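Long-range contacts in N-acetyltransferase domain-containing protein (Deinococcus radiodurans, PDB 3S6F), which binds coenzyme A and calcium and is probably an N-acetyltransferase of the GNAT family: residues L24-P32 with L78-R86; L40-V51 with G62-G70. One frame throughout, in Å; residues are numbered along the deposited sequence.

Contact 1. Residues L24-P32 with L78-R86. With COA (coenzyme A), chain B.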
loop_
_atom_site.group_PDB
_atom_site.type_symbol
_atom_site.label_atom_id
_atom_site.label_comp_id
_atom_site.label_asym_id
_atom_site.label_seq_id
_atom_site.Cartn_x
_atom_site.Cartn_y
_atom_site.Cartn_z
ATOM N N LEU A 24 19.150 -14.175 0.533
ATOM C CA LEU A 24 17.881 -13.730 -0.043
ATOM C C LEU A 24 17.714 -14.199 -1.486
ATOM O O LEU A 24 16.836 -13.715 -2.183
ATOM C CB LEU A 24 17.763 -12.196 0.060
ATOM C CG LEU A 24 17.457 -11.683 1.460
ATOM C CD1 LEU A 24 17.682 -10.172 1.507
ATOM C CD2 LEU A 24 16.040 -11.983 1.887
ATOM N N GLY A 25 18.513 -15.153 -1.939
ATOM C CA GLY A 25 18.308 -15.746 -3.224
ATOM C C GLY A 25 17.144 -16.719 -3.252
ATOM O O GLY A 25 16.707 -17.236 -2.215
ATOM N N GLY A 26 16.626 -16.982 -4.457
ATOM C CA GLY A 26 15.567 -17.961 -4.667
ATOM C C GLY A 26 14.137 -17.470 -4.715
ATOM O O GLY A 26 13.232 -18.293 -4.757
ATOM N N PHE A 27 13.934 -16.152 -4.675
ATOM C CA PHE A 27 12.605 -15.560 -4.721
ATOM C C PHE A 27 12.281 -15.095 -6.127
ATOM O O PHE A 27 13.078 -15.218 -7.071
ATOM C CB PHE A 27 12.495 -14.470 -3.660
ATOM C CG PHE A 27 12.508 -15.032 -2.284
ATOM C CD1 PHE A 27 11.416 -15.742 -1.811
ATOM C CD2 PHE A 27 13.610 -14.917 -1.463
ATOM C CE1 PHE A 27 11.432 -16.323 -0.562
ATOM C CE2 PHE A 27 13.600 -15.471 -0.193
ATOM C CZ PHE A 27 12.506 -16.185 0.240
ATOM N N PHE A 28 11.063 -14.596 -6.265
ATOM C CA PHE A 28 10.531 -14.088 -7.538
ATOM C C PHE A 28 10.432 -15.203 -8.561
ATOM O O PHE A 28 10.652 -15.000 -9.765
ATOM C CB PHE A 28 11.316 -12.889 -8.044
ATOM C CG PHE A 28 11.420 -11.797 -7.007
ATOM C CD1 PHE A 28 10.335 -10.947 -6.754
ATOM C CD2 PHE A 28 12.607 -11.599 -6.323
ATOM C CE1 PHE A 28 10.419 -9.956 -5.827
ATOM C CE2 PHE A 28 12.693 -10.584 -5.411
ATOM C CZ PHE A 28 11.590 -9.776 -5.162
ATOM N N GLU A 29 9.946 -16.351 -8.122
ATOM C CA GLU A 29 9.732 -17.485 -9.009
ATOM C C GLU A 29 8.735 -17.049 -10.083
ATOM O O GLU A 29 7.669 -16.469 -9.795
ATOM C CB GLU A 29 9.213 -18.720 -8.242
ATOM C CG GLU A 29 9.138 -20.009 -9.107
ATOM C CD GLU A 29 8.255 -21.142 -8.503
ATOM O OE1 GLU A 29 7.972 -21.127 -7.284
ATOM O OE2 GLU A 29 7.869 -22.099 -9.238
ATOM N N GLY A 30 9.057 -17.292 -11.347
ATOM C CA GLY A 30 8.148 -16.937 -12.432
ATOM C C GLY A 30 8.239 -15.503 -12.919
ATOM O O GLY A 30 7.582 -15.153 -13.915
ATOM N N TRP A 31 9.033 -14.652 -12.291
ATOM C CA TRP A 31 9.145 -13.271 -12.731
ATOM C C TRP A 31 10.103 -13.195 -13.907
ATOM O O TRP A 31 11.218 -13.675 -13.812
ATOM C CB TRP A 31 9.668 -12.371 -11.628
ATOM C CG TRP A 31 8.680 -12.098 -10.514
ATOM C CD1 TRP A 31 7.835 -12.982 -9.877
ATOM C CD2 TRP A 31 8.486 -10.837 -9.885
ATOM N NE1 TRP A 31 7.123 -12.323 -8.908
ATOM C CE2 TRP A 31 7.487 -11.005 -8.904
ATOM C CE3 TRP A 31 9.053 -9.573 -10.046
ATOM C CZ2 TRP A 31 7.046 -9.961 -8.112
ATOM C CZ3 TRP A 31 8.598 -8.537 -9.257
ATOM C CH2 TRP A 31 7.601 -8.736 -8.313
ATOM N N PRO A 32 9.712 -12.518 -15.000
ATOM C CA PRO A 32 10.650 -12.412 -16.110
ATOM C C PRO A 32 11.919 -11.604 -15.867
ATOM O O PRO A 32 12.964 -11.947 -16.403
ATOM C CB PRO A 32 9.825 -11.756 -17.206
ATOM C CG PRO A 32 8.433 -12.147 -16.877
ATOM C CD PRO A 32 8.363 -12.132 -15.389
ATOM N N LEU A 78 4.249 -7.948 -1.385
ATOM C CA LEU A 78 4.899 -9.223 -1.707
ATOM C C LEU A 78 4.729 -10.226 -0.597
ATOM O O LEU A 78 4.939 -9.907 0.577
ATOM C CB LEU A 78 6.395 -9.019 -1.959
ATOM C CG LEU A 78 6.824 -8.042 -3.049
ATOM C CD1 LEU A 78 8.333 -7.780 -2.937
ATOM C CD2 LEU A 78 6.422 -8.532 -4.452
ATOM N N LEU A 79 4.422 -11.460 -0.972
ATOM C CA LEU A 79 4.398 -12.626 -0.095
ATOM C C LEU A 79 4.925 -13.790 -0.916
ATOM O O LEU A 79 4.364 -14.088 -1.972
ATOM C CB LEU A 79 2.977 -12.918 0.392
ATOM C CG LEU A 79 2.765 -14.246 1.132
ATOM C CD1 LEU A 79 3.443 -14.233 2.501
ATOM C CD2 LEU A 79 1.275 -14.572 1.227
ATOM N N GLU A 80 5.941 -14.489 -0.424
ATOM C CA GLU A 80 6.426 -15.631 -1.167
ATOM C C GLU A 80 7.112 -16.602 -0.238
ATOM O O GLU A 80 7.876 -16.251 0.651
ATOM C CB GLU A 80 7.412 -15.227 -2.270
ATOM C CG GLU A 80 7.754 -16.355 -3.229
ATOM C CD GLU A 80 8.583 -15.895 -4.428
ATOM O OE1 GLU A 80 9.017 -14.719 -4.441
ATOM O OE2 GLU A 80 8.814 -16.726 -5.343
ATOM N N VAL A 81 6.809 -17.880 -0.479
ATOM C CA VAL A 81 7.474 -19.016 0.149
ATOM C C VAL A 81 8.112 -19.811 -0.970
ATOM O O VAL A 81 7.491 -20.071 -1.996
ATOM C CB VAL A 81 6.480 -19.883 0.968
ATOM C CG1 VAL A 81 7.105 -21.181 1.445
ATOM C CG2 VAL A 81 5.899 -19.061 2.137
ATOM N N GLN A 82 9.368 -20.188 -0.790
ATOM C CA GLN A 82 10.068 -20.952 -1.833
ATOM C C GLN A 82 9.368 -22.287 -2.039
ATOM O O GLN A 82 8.876 -22.893 -1.095
ATOM C CB GLN A 82 11.540 -21.122 -1.485
ATOM C CG GLN A 82 12.209 -19.748 -1.497
ATOM C CD GLN A 82 13.691 -19.752 -1.446
ATOM O OE1 GLN A 82 14.295 -20.805 -1.433
ATOM N NE2 GLN A 82 14.312 -18.555 -1.445
ATOM N N ALA A 83 9.301 -22.798 -3.276
ATOM C CA ALA A 83 8.366 -23.903 -3.590
ATOM C C ALA A 83 8.483 -25.169 -2.711
ATOM O O ALA A 83 7.468 -25.755 -2.377
ATOM C CB ALA A 83 8.440 -24.290 -5.120
ATOM N N GLY A 84 9.693 -25.569 -2.320
ATOM C CA GLY A 84 9.912 -26.783 -1.523
ATOM C C GLY A 84 9.398 -26.697 -0.103
ATOM O O GLY A 84 9.378 -27.679 0.616
ATOM N N TRP A 85 8.987 -25.490 0.276
ATOM C CA TRP A 85 8.554 -25.147 1.630
ATOM C C TRP A 85 7.086 -24.789 1.710
ATOM O O TRP A 85 6.610 -24.477 2.803
ATOM C CB TRP A 85 9.391 -23.983 2.187
ATOM C CG TRP A 85 10.746 -24.425 2.628
ATOM C CD1 TRP A 85 11.916 -24.304 1.968
ATOM C CD2 TRP A 85 11.045 -25.096 3.854
ATOM N NE1 TRP A 85 12.949 -24.833 2.712
ATOM C CE2 TRP A 85 12.425 -25.352 3.866
ATOM C CE3 TRP A 85 10.269 -25.546 4.922
ATOM C CZ2 TRP A 85 13.051 -26.003 4.938
ATOM C CZ3 TRP A 85 10.893 -26.180 5.982
ATOM C CH2 TRP A 85 12.260 -26.398 5.964
ATOM N N ARG A 86 6.386 -24.777 0.573
ATOM C CA ARG A 86 4.959 -24.496 0.513
ATOM C C ARG A 86 4.151 -25.656 1.085
ATOM O O ARG A 86 4.639 -26.791 1.202
ATOM C CB ARG A 86 4.548 -24.213 -0.934
ATOM C CG ARG A 86 5.170 -22.944 -1.454
ATOM C CD ARG A 86 4.827 -22.691 -2.913
ATOM N NE ARG A 86 5.576 -21.533 -3.384
ATOM C CZ ARG A 86 5.992 -21.342 -4.603
ATOM N NH1 ARG A 86 5.587 -22.101 -5.617
ATOM N NH2 ARG A 86 6.732 -20.308 -4.889
HETATM N N1A COA B . -3.526 -21.777 -6.715
HETATM C C2A COA B . -4.438 -22.428 -5.912
HETATM N N3A COA B . -4.288 -22.498 -4.546
HETATM C C4A COA B . -3.193 -21.920 -3.993
HETATM C C5A COA B . -2.242 -21.283 -4.784
HETATM C C6A COA B . -2.424 -21.185 -6.163
HETATM N N6A COA B . -1.555 -20.545 -6.954
HETATM N N7A COA B . -1.272 -20.818 -3.953
HETATM C C8A COA B . -1.599 -21.166 -2.690
HETATM N N9A COA B . -2.781 -21.850 -2.695
HETATM C C1B COA B . -3.510 -22.363 -1.537
HETATM C C2B COA B . -3.659 -23.878 -1.571
HETATM O O2B COA B . -4.886 -24.147 -0.967
HETATM C C3B COA B . -2.552 -24.410 -0.675
HETATM O O3B COA B . -2.813 -25.689 -0.124
HETATM P P3B COA B . -2.189 -27.022 -0.811
HETATM O O7A COA B . -2.715 -27.053 -2.223
HETATM O O8A COA B . -0.687 -26.894 -0.794
HETATM O O9A COA B . -2.690 -28.164 0.039
HETATM C C4B COA B . -2.522 -23.299 0.362
HETATM O O4B COA B . -2.800 -22.101 -0.352
HETATM C C5B COA B . -1.190 -23.184 1.080
HETATM O O5B COA B . -1.362 -22.385 2.236
HETATM P P1A COA B . -0.102 -22.246 3.237
HETATM O O1A COA B . -0.611 -21.464 4.396
HETATM O O2A COA B . 0.567 -23.562 3.507
HETATM O O3A COA B . 0.828 -21.270 2.384
HETATM P P2A COA B . 2.170 -21.609 1.570
HETATM O O4A COA B . 1.941 -22.769 0.678
HETATM O O5A COA B . 3.290 -21.680 2.548
HETATM O O6A COA B . 2.310 -20.245 0.767
HETATM C CBP COA B . 1.792 -18.825 -1.085
HETATM C CCP COA B . 1.226 -19.744 -0.015
HETATM C CDP COA B . 2.575 -17.683 -0.410
HETATM C CEP COA B . 0.622 -18.221 -1.892
HETATM C CAP COA B . 2.695 -19.699 -1.974
HETATM O OAP COA B . 1.921 -20.575 -2.773
HETATM C C9P COA B . 3.543 -18.843 -2.885
HETATM O O9P COA B . 4.705 -18.357 -2.464
HETATM N N8P COA B . 3.161 -18.618 -4.134
HETATM C C7P COA B . 3.945 -17.798 -5.050
HETATM C C6P COA B . 3.842 -16.289 -4.783
HETATM C C5P COA B . 2.409 -15.886 -4.585
HETATM O O5P COA B . 1.550 -16.274 -5.381
HETATM N N4P COA B . 2.169 -15.095 -3.529
HETATM C C3P COA B . 0.913 -14.414 -3.323
HETATM C C2P COA B . 1.122 -12.936 -3.651
HETATM S S1P COA B . 1.363 -12.621 -5.433
HETATM O O HOH W 1 10.495 -18.769 -4.633
HETATM O O HOH W 2 10.357 -21.276 -5.536
HETATM O O HOH W 3 6.661 -16.289 -7.262
HETATM O O HOH W 4 5.223 -22.796 -8.547
#
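Glu80 reaches out of the coenzyme A-binding strand of the GNAT fold to hold the type II beta turn from Phe28 to Trp31, a case of one carboxylate fixing a loop through its backbone. Two hydrogen bonds do this: Phe28 N to Glu80 OE1 (2.7 Å), met on the syn side a little out of the carboxylate plane, and Glu29 N to the syn lone pair of Glu80 OE2 (3.0 Å). The extended Glu80 chain, with CG anti to the backbone N (chi1 -170°), carries the group that far, and a water joins OE2 to Gly26 O. Backbone atoms flanking Glu80 bind the pantetheine arm, Val81 N donating to coenzyme A O9P (2.9 Å) and Leu79 O accepting from N4P.

The Gln82 amide serves both polar contact and packing: NE2 lies over one face of the Phe27 ring while donating to an in-plane lone pair of Gly25 O (2.8 Å). Among apolar groups, Leu78 CD1 meets the edge of the Phe28 ring and Leu78 CD2 touches Trp31 CZ2.

Arg86 NE donates to Val81 O, and in one Glu29 conformer Arg86 NH2 makes a salt bridge to Glu29 OE1 (2.8 Å), the flat groups nearly coplanar.

Contact 2. Residues L40-V51 with G62-G70; sequences LWRILDRAAVFV and GFVNALSDG
Leu40 CD1 sits over one face of the Phe63 ring in a CH-pi contact, 4.2 Å from the ring centroid, and Leu44 CD2 approaches Phe63 CD2 of the same ring. Phe63 CG stands between its backbone N and carbonyl carbon (chi1 78°), which places the ring where Leu40 and Leu44 can reach it. Further along, Ile43 CG2 touches Asn65 ND2, and a water accepts from ND2 while donating to Ile43 O, so helix and strand are bridged by polar as well as apolar contacts.

Beneath the helix, the chain returns as an antiparallel hairpin. Val51 and Val64 form a hydrogen-bonded pair, Val51 N to Val64 O at 3.0 Å and Val64 N to Val51 O at 3.1 Å, their side chains lying side by side. Phe50 and Asn65 make the non-hydrogen-bonded pair. Where the strand begins, Ala48 and Val49 both face Ala66 in a classic beta bulge, with weak bonds from both amides to Ala66 O.

Farther out, Phe27 meets Phe63 edge-to-face, and Leu78 N gives a weak hydrogen bond to Asn65 OD1. An alanine in place of Phe63 would probably open a gap beneath Leu40 and Leu44 and remove the ring that Phe27 meets edge-to-face. The chemistry implies a division of labour: backbone bonds set the strand register, whereas mainly apolar side chains, with one bridging water, seat helix 37-46 on the sheet.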
loop_
_atom_site.group_PDB
_atom_site.type_symbol
_atom_site.label_atom_id
_atom_site.label_comp_id
_atom_site.label_asym_id
_atom_site.label_seq_id
_atom_site.Cartn_x
_atom_site.Cartn_y
_atom_site.Cartn_z
ATOM N N LEU A 40 16.270 -7.005 -3.301
ATOM C CA LEU A 40 15.337 -7.482 -2.293
ATOM C C LEU A 40 15.727 -6.997 -0.894
ATOM O O LEU A 40 14.883 -6.587 -0.116
ATOM C CB LEU A 40 15.158 -9.003 -2.381
ATOM C CG LEU A 40 14.194 -9.620 -1.348
ATOM C CD1 LEU A 40 12.826 -8.957 -1.330
ATOM C CD2 LEU A 40 14.057 -11.126 -1.602
ATOM N N TRP A 41 17.021 -7.049 -0.588
ATOM C CA TRP A 41 17.481 -6.547 0.696
ATOM C C TRP A 41 17.060 -5.081 0.860
ATOM O O TRP A 41 16.530 -4.670 1.894
ATOM C CB TRP A 41 19.017 -6.720 0.780
ATOM C CG TRP A 41 19.608 -6.623 2.153
ATOM C CD1 TRP A 41 20.011 -7.671 2.920
ATOM C CD2 TRP A 41 19.849 -5.447 2.924
ATOM N NE1 TRP A 41 20.478 -7.238 4.111
ATOM C CE2 TRP A 41 20.412 -5.876 4.155
ATOM C CE3 TRP A 41 19.664 -4.081 2.716
ATOM C CZ2 TRP A 41 20.761 -5.008 5.145
ATOM C CZ3 TRP A 41 20.024 -3.212 3.733
ATOM C CH2 TRP A 41 20.538 -3.702 4.944
ATOM N N ARG A 42 17.268 -4.266 -0.173
ATOM C CA ARG A 42 16.864 -2.847 -0.112
ATOM C C ARG A 42 15.344 -2.671 0.006
ATOM O O ARG A 42 14.872 -1.801 0.754
ATOM C CB ARG A 42 17.421 -2.057 -1.281
ATOM C CG ARG A 42 18.938 -1.996 -1.357
ATOM C CD ARG A 42 19.419 -1.034 -2.510
ATOM N NE ARG A 42 19.012 -1.469 -3.885
ATOM C CZ ARG A 42 18.169 -0.866 -4.734
ATOM N NH1 ARG A 42 17.536 0.267 -4.428
ATOM N NH2 ARG A 42 17.922 -1.437 -5.921
ATOM N N ILE A 43 14.589 -3.501 -0.723
ATOM C CA ILE A 43 13.128 -3.468 -0.602
ATOM C C ILE A 43 12.682 -3.708 0.837
ATOM O O ILE A 43 11.859 -2.980 1.380
ATOM C CB ILE A 43 12.484 -4.492 -1.602
ATOM C CG1 ILE A 43 12.652 -4.014 -3.039
ATOM C CG2 ILE A 43 11.025 -4.729 -1.263
ATOM C CD1 ILE A 43 12.364 -5.078 -4.094
ATOM N N LEU A 44 13.274 -4.725 1.442
ATOM C CA LEU A 44 12.947 -5.015 2.825
ATOM C C LEU A 44 13.338 -3.877 3.740
ATOM O O LEU A 44 12.613 -3.513 4.662
ATOM C CB LEU A 44 13.575 -6.350 3.243
ATOM C CG LEU A 44 13.000 -7.586 2.515
ATOM C CD1 LEU A 44 13.970 -8.763 2.687
ATOM C CD2 LEU A 44 11.625 -7.923 2.984
ATOM N N ASP A 45 14.522 -3.292 3.511
ATOM C CA ASP A 45 14.998 -2.187 4.329
ATOM C C ASP A 45 14.090 -0.966 4.218
ATOM O O ASP A 45 14.034 -0.181 5.170
ATOM C CB ASP A 45 16.407 -1.849 3.900
ATOM C CG ASP A 45 17.135 -0.922 4.860
ATOM O OD1 ASP A 45 16.925 -1.020 6.071
ATOM O OD2 ASP A 45 17.950 -0.157 4.357
ATOM N N ARG A 46 13.402 -0.795 3.099
ATOM C CA ARG A 46 12.504 0.348 2.894
ATOM C C ARG A 46 11.069 0.066 3.274
ATOM O O ARG A 46 10.250 0.982 3.291
ATOM C CB ARG A 46 12.547 0.778 1.424
ATOM C CG ARG A 46 13.786 1.591 1.061
ATOM C CD ARG A 46 13.808 3.030 1.619
ATOM N NE ARG A 46 14.795 3.813 0.867
ATOM C CZ ARG A 46 14.644 4.222 -0.395
ATOM N NH1 ARG A 46 13.536 3.943 -1.074
ATOM N NH2 ARG A 46 15.616 4.914 -0.983
ATOM N N ALA A 47 10.702 -1.187 3.524
ATOM C CA ALA A 47 9.358 -1.542 3.957
ATOM C C ALA A 47 9.046 -0.863 5.298
ATOM O O ALA A 47 9.941 -0.634 6.107
ATOM C CB ALA A 47 9.225 -3.068 4.084
ATOM N N ALA A 48 7.776 -0.644 5.585
ATOM C CA ALA A 48 7.409 -0.273 6.962
ATOM C C ALA A 48 7.761 -1.387 7.926
ATOM O O ALA A 48 8.392 -1.164 8.965
ATOM C CB ALA A 48 5.937 0.097 7.074
ATOM N N VAL A 49 7.317 -2.602 7.617
ATOM C CA VAL A 49 7.577 -3.801 8.404
ATOM C C VAL A 49 7.700 -4.960 7.435
ATOM O O VAL A 49 7.223 -4.914 6.283
ATOM C CB VAL A 49 6.481 -4.089 9.472
ATOM C CG1 VAL A 49 6.372 -2.966 10.520
ATOM C CG2 VAL A 49 5.140 -4.397 8.809
ATOM N N PHE A 50 8.293 -6.035 7.908
ATOM C CA PHE A 50 8.406 -7.274 7.137
ATOM C C PHE A 50 8.622 -8.428 8.087
ATOM O O PHE A 50 8.982 -8.217 9.254
ATOM C CB PHE A 50 9.531 -7.196 6.078
ATOM C CG PHE A 50 10.876 -6.985 6.676
ATOM C CD1 PHE A 50 11.650 -8.050 7.125
ATOM C CD2 PHE A 50 11.393 -5.705 6.812
ATOM C CE1 PHE A 50 12.892 -7.843 7.686
ATOM C CE2 PHE A 50 12.639 -5.513 7.378
ATOM C CZ PHE A 50 13.383 -6.586 7.813
ATOM N N VAL A 51 8.414 -9.646 7.576
ATOM C CA VAL A 51 8.708 -10.863 8.325
ATOM C C VAL A 51 9.474 -11.820 7.416
ATOM O O VAL A 51 9.078 -11.993 6.269
ATOM C CB VAL A 51 7.451 -11.564 8.889
ATOM C CG1 VAL A 51 7.832 -12.708 9.839
ATOM C CG2 VAL A 51 6.523 -10.573 9.608
ATOM N N GLY A 62 11.094 -17.771 3.160
ATOM C CA GLY A 62 9.808 -17.108 2.946
ATOM C C GLY A 62 9.905 -15.711 3.437
ATOM O O GLY A 62 10.647 -15.437 4.398
ATOM N N PHE A 63 9.127 -14.799 2.841
ATOM C CA PHE A 63 9.087 -13.422 3.336
ATOM C C PHE A 63 7.770 -12.815 2.988
ATOM O O PHE A 63 7.044 -13.250 2.085
ATOM C CB PHE A 63 10.245 -12.550 2.801
ATOM C CG PHE A 63 10.059 -12.074 1.381
ATOM C CD1 PHE A 63 10.360 -12.871 0.314
ATOM C CD2 PHE A 63 9.519 -10.824 1.156
ATOM C CE1 PHE A 63 10.138 -12.430 -0.972
ATOM C CE2 PHE A 63 9.340 -10.370 -0.131
ATOM C CZ PHE A 63 9.613 -11.182 -1.185
ATOM N N VAL A 64 7.462 -11.724 3.686
ATOM C CA VAL A 64 6.330 -10.841 3.387
ATOM C C VAL A 64 6.762 -9.436 3.772
ATOM O O VAL A 64 7.450 -9.244 4.788
ATOM C CB VAL A 64 5.070 -11.276 4.146
ATOM C CG1 VAL A 64 5.267 -11.278 5.666
ATOM C CG2 VAL A 64 3.854 -10.474 3.753
ATOM N N ASN A 65 6.353 -8.440 2.994
ATOM C CA ASN A 65 6.614 -7.054 3.350
ATOM C C ASN A 65 5.324 -6.259 3.413
ATOM O O ASN A 65 4.277 -6.691 2.929
ATOM C CB ASN A 65 7.631 -6.377 2.408
ATOM C CG ASN A 65 7.095 -6.144 0.991
ATOM O OD1 ASN A 65 6.276 -6.914 0.502
ATOM N ND2 ASN A 65 7.645 -5.124 0.323
ATOM N N ALA A 66 5.417 -5.042 3.957
ATOM C CA ALA A 66 4.251 -4.186 4.068
ATOM C C ALA A 66 4.683 -2.725 4.031
ATOM O O ALA A 66 5.720 -2.334 4.602
ATOM C CB ALA A 66 3.429 -4.467 5.322
ATOM N N LEU A 67 3.821 -1.929 3.419
ATOM C CA LEU A 67 3.870 -0.463 3.453
ATOM C C LEU A 67 2.843 -0.012 4.465
ATOM O O LEU A 67 1.793 -0.646 4.607
ATOM C CB LEU A 67 3.506 0.103 2.075
ATOM C CG LEU A 67 4.161 -0.577 0.864
ATOM C CD1 LEU A 67 3.642 0.077 -0.426
ATOM C CD2 LEU A 67 5.696 -0.612 0.924
ATOM N N SER A 68 3.083 1.093 5.171
ATOM C CA SER A 68 2.140 1.547 6.179
ATOM C C SER A 68 2.364 3.018 6.500
ATOM O O SER A 68 3.494 3.503 6.407
ATOM C CB SER A 68 2.372 0.734 7.465
ATOM O OG SER A 68 1.397 1.081 8.429
ATOM N N ASP A 69 1.299 3.710 6.934
ATOM C CA ASP A 69 1.436 5.019 7.545
ATOM C C ASP A 69 1.350 4.969 9.076
ATOM O O ASP A 69 1.481 6.000 9.701
ATOM C CB ASP A 69 0.457 6.042 6.948
ATOM C CG ASP A 69 -1.004 5.729 7.141
ATOM O OD1 ASP A 69 -1.351 4.938 8.071
ATOM O OD2 ASP A 69 -1.809 6.258 6.323
ATOM N N GLY A 70 1.116 3.778 9.630
ATOM C CA GLY A 70 1.057 3.643 11.073
ATOM C C GLY A 70 -0.136 4.250 11.746
ATOM O O GLY A 70 -0.233 4.225 12.986
HETATM O O HOH W 5 9.101 -2.704 0.872
#

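How the contacts relate
The centres of the two contacts lie about 16 Å apart, on opposite sides of the chain's centre, yet both reach the same mixed sheet. Strands 60-68 and 73-81, consecutive in the chain, are antiparallel neighbours in it, and probable hydrogen bonds from Phe63 N to Glu80 O and from Asn65 N to Leu78 O join contact 2 to contact 1. Along the chain, contact 2 is nested within the loop that contact 1 closes. Contact 1 therefore fastens the loop before helix 37-46 to the coenzyme A strand, while contact 2 seats that helix on the neighbouring strand. Both also touch the second subunit, so the sheet that carries the coenzyme A strand also borders the subunit interface.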